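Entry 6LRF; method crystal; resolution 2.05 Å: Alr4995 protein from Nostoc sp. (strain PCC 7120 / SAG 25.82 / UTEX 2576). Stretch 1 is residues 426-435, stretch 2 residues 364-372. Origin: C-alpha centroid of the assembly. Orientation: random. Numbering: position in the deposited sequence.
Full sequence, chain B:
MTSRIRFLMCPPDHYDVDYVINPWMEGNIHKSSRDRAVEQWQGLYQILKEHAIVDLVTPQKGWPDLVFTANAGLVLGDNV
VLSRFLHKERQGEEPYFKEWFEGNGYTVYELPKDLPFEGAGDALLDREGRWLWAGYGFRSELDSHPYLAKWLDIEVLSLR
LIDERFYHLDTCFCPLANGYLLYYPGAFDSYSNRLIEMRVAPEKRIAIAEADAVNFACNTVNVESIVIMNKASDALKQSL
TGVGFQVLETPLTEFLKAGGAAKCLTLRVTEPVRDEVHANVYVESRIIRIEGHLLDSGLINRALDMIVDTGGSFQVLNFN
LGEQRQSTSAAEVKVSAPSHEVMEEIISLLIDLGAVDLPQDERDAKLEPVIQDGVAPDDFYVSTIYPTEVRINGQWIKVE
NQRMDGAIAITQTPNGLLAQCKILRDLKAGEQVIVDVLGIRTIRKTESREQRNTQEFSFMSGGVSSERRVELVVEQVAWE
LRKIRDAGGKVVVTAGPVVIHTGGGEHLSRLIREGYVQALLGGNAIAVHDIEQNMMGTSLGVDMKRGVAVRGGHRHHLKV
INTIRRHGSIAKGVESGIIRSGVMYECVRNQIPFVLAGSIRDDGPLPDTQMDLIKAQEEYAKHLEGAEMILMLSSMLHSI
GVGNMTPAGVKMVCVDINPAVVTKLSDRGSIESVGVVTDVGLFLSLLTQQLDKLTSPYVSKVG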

ATOM      1  N   ASP B 426     -32.329 -20.013  11.760  1.00 17.30           N
ATOM      2  CA  ASP B 426     -32.607 -21.291  12.436  1.00 22.45           C
ATOM      3  C   ASP B 426     -33.649 -21.201  13.549  1.00 22.44           C
ATOM      4  O   ASP B 426     -33.914 -22.197  14.224  1.00 23.39           O
ATOM      5  CB  ASP B 426     -31.332 -21.889  13.040  1.00 23.97           C
ATOM      6  CG  ASP B 426     -30.317 -22.316  11.983  1.00 27.11           C
ATOM      7  OD1 ASP B 426     -30.704 -22.540  10.815  1.00 32.24           O
ATOM      8  OD2 ASP B 426     -29.125 -22.451  12.340  1.00 31.43           O
ATOM      9  N   LEU B 427     -34.219 -20.016  13.771  1.00 23.22           N
ATOM     10  CA  LEU B 427     -35.236 -19.879  14.814  1.00 20.47           C
ATOM     11  C   LEU B 427     -36.537 -20.519  14.344  1.00 21.37           C
ATOM     12  O   LEU B 427     -36.904 -20.403  13.178  1.00 23.58           O
ATOM     13  CB  LEU B 427     -35.461 -18.409  15.169  1.00 20.97           C
ATOM     14  CG  LEU B 427     -34.308 -17.668  15.840  1.00 23.19           C
ATOM     15  CD1 LEU B 427     -34.610 -16.172  15.919  1.00 22.41           C
ATOM     16  CD2 LEU B 427     -34.039 -18.231  17.207  1.00 19.85           C
ATOM     17  N   LYS B 428     -37.232 -21.193  15.252  1.00 20.84           N
ATOM     18  CA  LYS B 428     -38.508 -21.826  14.916  1.00 30.23           C
ATOM     19  C   LYS B 428     -39.675 -21.193  15.670  1.00 29.12           C
ATOM     20  O   LYS B 428     -39.544 -20.875  16.856  1.00 29.49           O
ATOM     21  CB  LYS B 428     -38.449 -23.322  15.230  1.00 29.88           C
ATOM     22  CG  LYS B 428     -37.469 -24.091  14.359  1.00 31.69           C
ATOM     23  CD  LYS B 428     -38.031 -24.275  12.949  1.00 39.65           C
ATOM     24  CE  LYS B 428     -37.174 -25.235  12.109  1.00 46.90           C
ATOM     25  NZ  LYS B 428     -35.903 -24.607  11.623  1.00 43.85           N
ATOM     26  N   ALA B 429     -40.807 -21.022  14.985  1.00 28.91           N
ATOM     27  CA  ALA B 429     -42.036 -20.551  15.619  1.00 31.02           C
ATOM     28  C   ALA B 429     -42.278 -21.272  16.957  1.00 33.68           C
ATOM     29  O   ALA B 429     -42.143 -22.495  17.058  1.00 31.70           O
ATOM     30  CB  ALA B 429     -43.230 -20.739  14.670  1.00 28.60           C
ATOM     31  N   GLY B 430     -42.584 -20.499  17.995  1.00 31.77           N
ATOM     32  CA  GLY B 430     -42.810 -21.065  19.308  1.00 27.91           C
ATOM     33  C   GLY B 430     -41.651 -20.888  20.267  1.00 30.20           C
ATOM     34  O   GLY B 430     -41.844 -20.879  21.483  1.00 32.91           O
ATOM     35  N   GLU B 431     -40.436 -20.753  19.742  1.00 28.79           N
ATOM     36  CA  GLU B 431     -39.280 -20.591  20.627  1.00 27.23           C
ATOM     37  C   GLU B 431     -39.331 -19.244  21.343  1.00 25.46           C
ATOM     38  O   GLU B 431     -39.766 -18.241  20.772  1.00 26.93           O
ATOM     39  CB  GLU B 431     -37.964 -20.723  19.854  1.00 26.78           C
ATOM     40  CG  GLU B 431     -37.705 -22.111  19.297  1.00 29.80           C
ATOM     41  CD  GLU B 431     -36.263 -22.297  18.817  1.00 38.57           C
ATOM     42  OE1 GLU B 431     -35.956 -21.893  17.667  1.00 33.80           O
ATOM     43  OE2 GLU B 431     -35.445 -22.861  19.578  1.00 43.69           O
ATOM     44  N   GLN B 432     -38.897 -19.238  22.597  1.00 24.63           N
ATOM     45  CA  GLN B 432     -38.780 -18.013  23.381  1.00 26.37           C
ATOM     46  C   GLN B 432     -37.395 -17.388  23.189  1.00 23.85           C
ATOM     47  O   GLN B 432     -36.377 -18.056  23.337  1.00 23.74           O
ATOM     48  CB  GLN B 432     -39.027 -18.299  24.863  1.00 29.54           C
ATOM     49  CG  GLN B 432     -40.444 -18.757  25.171  1.00 29.28           C
ATOM     50  CD  GLN B 432     -41.461 -17.658  24.960  1.00 38.03           C
ATOM     51  OE1 GLN B 432     -41.245 -16.509  25.357  1.00 31.65           O
ATOM     52  NE2 GLN B 432     -42.583 -18.001  24.327  1.00 38.79           N
ATOM     53  N   VAL B 433     -37.376 -16.104  22.867  1.00 20.51           N
ATOM     54  CA  VAL B 433     -36.145 -15.413  22.559  1.00 17.14           C
ATOM     55  C   VAL B 433     -35.971 -14.181  23.459  1.00 20.15           C
ATOM     56  O   VAL B 433     -36.911 -13.423  23.675  1.00 19.06           O
ATOM     57  CB  VAL B 433     -36.110 -15.016  21.056  1.00 20.59           C
ATOM     58  CG1 VAL B 433     -35.047 -13.966  20.792  1.00 16.26           C
ATOM     59  CG2 VAL B 433     -35.860 -16.270  20.187  1.00 19.23           C
ATOM     60  N   ILE B 434     -34.765 -14.008  24.000  1.00 18.21           N
ATOM     61  CA  ILE B 434     -34.432 -12.848  24.816  1.00 16.52           C
ATOM     62  C   ILE B 434     -34.512 -11.548  24.026  1.00 20.91           C
ATOM     63  O   ILE B 434     -33.944 -11.428  22.924  1.00 16.53           O
ATOM     64  CB  ILE B 434     -33.028 -13.014  25.422  1.00 21.38           C
ATOM     65  CG1 ILE B 434     -33.045 -14.232  26.341  1.00 22.16           C
ATOM     66  CG2 ILE B 434     -32.586 -11.748  26.162  1.00 18.66           C
ATOM     67  CD1 ILE B 434     -31.796 -14.450  27.064  1.00 25.49           C
ATOM     68  N   VAL B 435     -35.264 -10.594  24.579  1.00 18.54           N
ATOM     69  CA  VAL B 435     -35.384  -9.243  24.027  1.00 18.09           C
ATOM     70  C   VAL B 435     -34.947  -8.277  25.115  1.00 19.16           C
ATOM     71  O   VAL B 435     -34.796  -8.680  26.274  1.00 19.75           O
ATOM     72  CB  VAL B 435     -36.815  -8.896  23.575  1.00 22.45           C
ATOM     73  CG1 VAL B 435     -37.286  -9.851  22.483  1.00 21.04           C
ATOM     74  CG2 VAL B 435     -37.766  -8.925  24.767  1.00 20.13           C
TER
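Stretch 2 364-372: DAKLEPVIQ

Stretch 2 lies on stretch 1 as an antiparallel β-strand partner, joined by a backbone hydrogen-bond ladder that continues past the paired strands into the turn that ends at Glu431. The evidence for direction is twofold: the axes of the two strands make an angle of 134° between their N-to-C directions, with a closest approach of 4.3 Å, and the register runs in reverse, Gln432 facing Pro369 and Ile434 facing Leu367 with CA–CA distances of 4.4 and 4.7 Å. Both are non-hydrogen-bonded pairs. Between them, Val433 and Glu368 form a hydrogen-bonded pair, with Val433 N to Glu368 O at 2.8 Å and Glu368 N to Val433 O at 2.9 Å, the N-H...O angles being 161° and 171°.

Toward the end of stretch 1, Val435 N donates to Lys366 O at 3.0 Å. The return link is made through water 1, which accepts from Lys366 N at 2.9 Å and donates to Val435 O at 2.6 Å. At the other end, Val370 N donates to Glu431 O at 2.7 Å, and Gly430 N donates to Val370 O at 2.8 Å with a nearly straight angle of 178°. Gly430 belongs to a type II turn from Lys428 to Glu431; its phi/psi of 103/-26 would jam a CB against the preceding carbonyl oxygen.

Side chains follow the alternation of the sheet. On the face of Gln432 and Ile434, Ile434 CG1 packs 3.7 Å from Leu367 CD2, while Gln432 NE2 approaches Pro369 CB at 3.5 Å. Water 2 donates to Gln432 OE1 and Leu367 O, at 2.7 and 2.8 Å. Val370, with CA-to-CB toward stretch 1, has the largest covered area, 113 Å²; its CG2 lies 3.6 Å from Val433 CG2 and 4.1 Å from Leu427 CB.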

ATOM      1  N   ASP B 364     -35.022 -10.810  35.719  1.00 32.23           N
ATOM      2  CA  ASP B 364     -35.049 -11.854  34.697  1.00 34.97           C
ATOM      3  C   ASP B 364     -34.994 -11.233  33.308  1.00 28.76           C
ATOM      4  O   ASP B 364     -35.550 -10.156  33.087  1.00 24.16           O
ATOM      5  CB  ASP B 364     -36.312 -12.720  34.827  1.00 33.40           C
ATOM      6  CG  ASP B 364     -36.345 -13.518  36.124  1.00 42.32           C
ATOM      7  OD1 ASP B 364     -35.289 -13.646  36.791  1.00 38.13           O
ATOM      8  OD2 ASP B 364     -37.434 -14.023  36.473  1.00 44.81           O
ATOM      9  N   ALA B 365     -34.322 -11.906  32.377  1.00 26.23           N
ATOM     10  CA  ALA B 365     -34.337 -11.472  30.987  1.00 21.86           C
ATOM     11  C   ALA B 365     -35.772 -11.522  30.470  1.00 24.29           C
ATOM     12  O   ALA B 365     -36.524 -12.435  30.800  1.00 24.92           O
ATOM     13  CB  ALA B 365     -33.419 -12.351  30.140  1.00 20.86           C
ATOM     14  N   LYS B 366     -36.163 -10.547  29.665  1.00 22.68           N
ATOM     15  CA  LYS B 366     -37.491 -10.574  29.058  1.00 21.67           C
ATOM     16  C   LYS B 366     -37.514 -11.509  27.856  1.00 24.83           C
ATOM     17  O   LYS B 366     -36.573 -11.527  27.070  1.00 20.46           O
ATOM     18  CB  LYS B 366     -37.917  -9.167  28.644  1.00 22.94           C
ATOM     19  CG  LYS B 366     -37.622  -8.133  29.724  1.00 33.27           C
ATOM     20  CD  LYS B 366     -38.801  -7.202  30.003  1.00 43.57           C
ATOM     21  CE  LYS B 366     -38.929  -6.129  28.928  1.00 47.09           C
ATOM     22  NZ  LYS B 366     -39.623  -4.909  29.461  1.00 58.58           N
ATOM     23  N   LEU B 367     -38.582 -12.291  27.725  1.00 20.14           N
ATOM     24  CA  LEU B 367     -38.693 -13.248  26.644  1.00 22.03           C
ATOM     25  C   LEU B 367     -39.885 -12.933  25.757  1.00 24.43           C
ATOM     26  O   LEU B 367     -40.952 -12.566  26.256  1.00 25.99           O
ATOM     27  CB  LEU B 367     -38.830 -14.661  27.204  1.00 22.03           C
ATOM     28  CG  LEU B 367     -37.756 -15.160  28.161  1.00 26.73           C
ATOM     29  CD1 LEU B 367     -38.180 -16.514  28.721  1.00 24.99           C
ATOM     30  CD2 LEU B 367     -36.416 -15.287  27.442  1.00 25.47           C
ATOM     31  N   GLU B 368     -39.703 -13.066  24.443  1.00 23.28           N
ATOM     32  CA  GLU B 368     -40.809 -12.959  23.495  1.00 24.30           C
ATOM     33  C   GLU B 368     -40.780 -14.150  22.535  1.00 26.99           C
ATOM     34  O   GLU B 368     -39.706 -14.643  22.188  1.00 24.42           O
ATOM     35  CB  GLU B 368     -40.742 -11.637  22.722  1.00 23.08           C
ATOM     36  CG  GLU B 368     -41.102 -10.414  23.549  1.00 24.19           C
ATOM     37  CD  GLU B 368     -42.515 -10.486  24.113  1.00 37.26           C
ATOM     38  OE1 GLU B 368     -43.394 -11.068  23.440  1.00 38.43           O
ATOM     39  OE2 GLU B 368     -42.753  -9.966  25.230  1.00 39.41           O
ATOM     40  N   PRO B 369     -41.956 -14.627  22.107  1.00 26.55           N
ATOM     41  CA  PRO B 369     -41.934 -15.823  21.259  1.00 25.57           C
ATOM     42  C   PRO B 369     -41.609 -15.522  19.806  1.00 24.95           C
ATOM     43  O   PRO B 369     -41.997 -14.491  19.290  1.00 23.41           O
ATOM     44  CB  PRO B 369     -43.358 -16.362  21.382  1.00 30.52           C
ATOM     45  CG  PRO B 369     -44.194 -15.129  21.608  1.00 25.05           C
ATOM     46  CD  PRO B 369     -43.331 -14.235  22.478  1.00 30.89           C
ATOM     47  N   VAL B 370     -40.871 -16.422  19.165  1.00 25.51           N
ATOM     48  CA  VAL B 370     -40.767 -16.440  17.716  1.00 25.82           C
ATOM     49  C   VAL B 370     -42.147 -16.783  17.138  1.00 28.07           C
ATOM     50  O   VAL B 370     -42.776 -17.745  17.589  1.00 26.59           O
ATOM     51  CB  VAL B 370     -39.714 -17.483  17.242  1.00 27.37           C
ATOM     52  CG1 VAL B 370     -39.712 -17.603  15.734  1.00 25.76           C
ATOM     53  CG2 VAL B 370     -38.341 -17.130  17.763  1.00 18.94           C
ATOM     54  N   ILE B 371     -42.630 -16.016  16.160  1.00 26.19           N
ATOM     55  CA  ILE B 371     -43.925 -16.342  15.558  1.00 29.15           C
ATOM     56  C   ILE B 371     -43.817 -16.767  14.091  1.00 32.36           C
ATOM     57  O   ILE B 371     -44.709 -17.412  13.555  1.00 36.51           O
ATOM     58  CB  ILE B 371     -44.923 -15.168  15.660  1.00 34.90           C
ATOM     59  CG1 ILE B 371     -44.342 -13.889  15.057  1.00 29.69           C
ATOM     60  CG2 ILE B 371     -45.369 -14.948  17.116  1.00 27.34           C
ATOM     61  CD1 ILE B 371     -45.149 -12.673  15.401  1.00 38.81           C
ATOM     62  N   GLN B 372     -42.711 -16.414  13.453  1.00 33.33           N
ATOM     63  CA  GLN B 372     -42.482 -16.706  12.040  1.00 29.63           C
ATOM     64  C   GLN B 372     -41.115 -17.378  11.910  1.00 31.48           C
ATOM     65  O   GLN B 372     -40.113 -16.804  12.348  1.00 25.01           O
ATOM     66  CB  GLN B 372     -42.557 -15.406  11.237  1.00 29.85           C
ATOM     67  CG  GLN B 372     -42.344 -15.523   9.761  1.00 36.09           C
ATOM     68  CD  GLN B 372     -42.468 -14.174   9.070  1.00 39.98           C
ATOM     69  OE1 GLN B 372     -42.878 -13.177   9.682  1.00 40.23           O
ATOM     70  NE2 GLN B 372     -42.104 -14.130   7.788  1.00 45.27           N
TER
HETATM   71  O   HOH W   1     -34.023  -8.778  28.806  1.00 19.55           O
HETATM   72  O   HOH W   2     -42.926 -14.540  26.068  1.00 39.36           O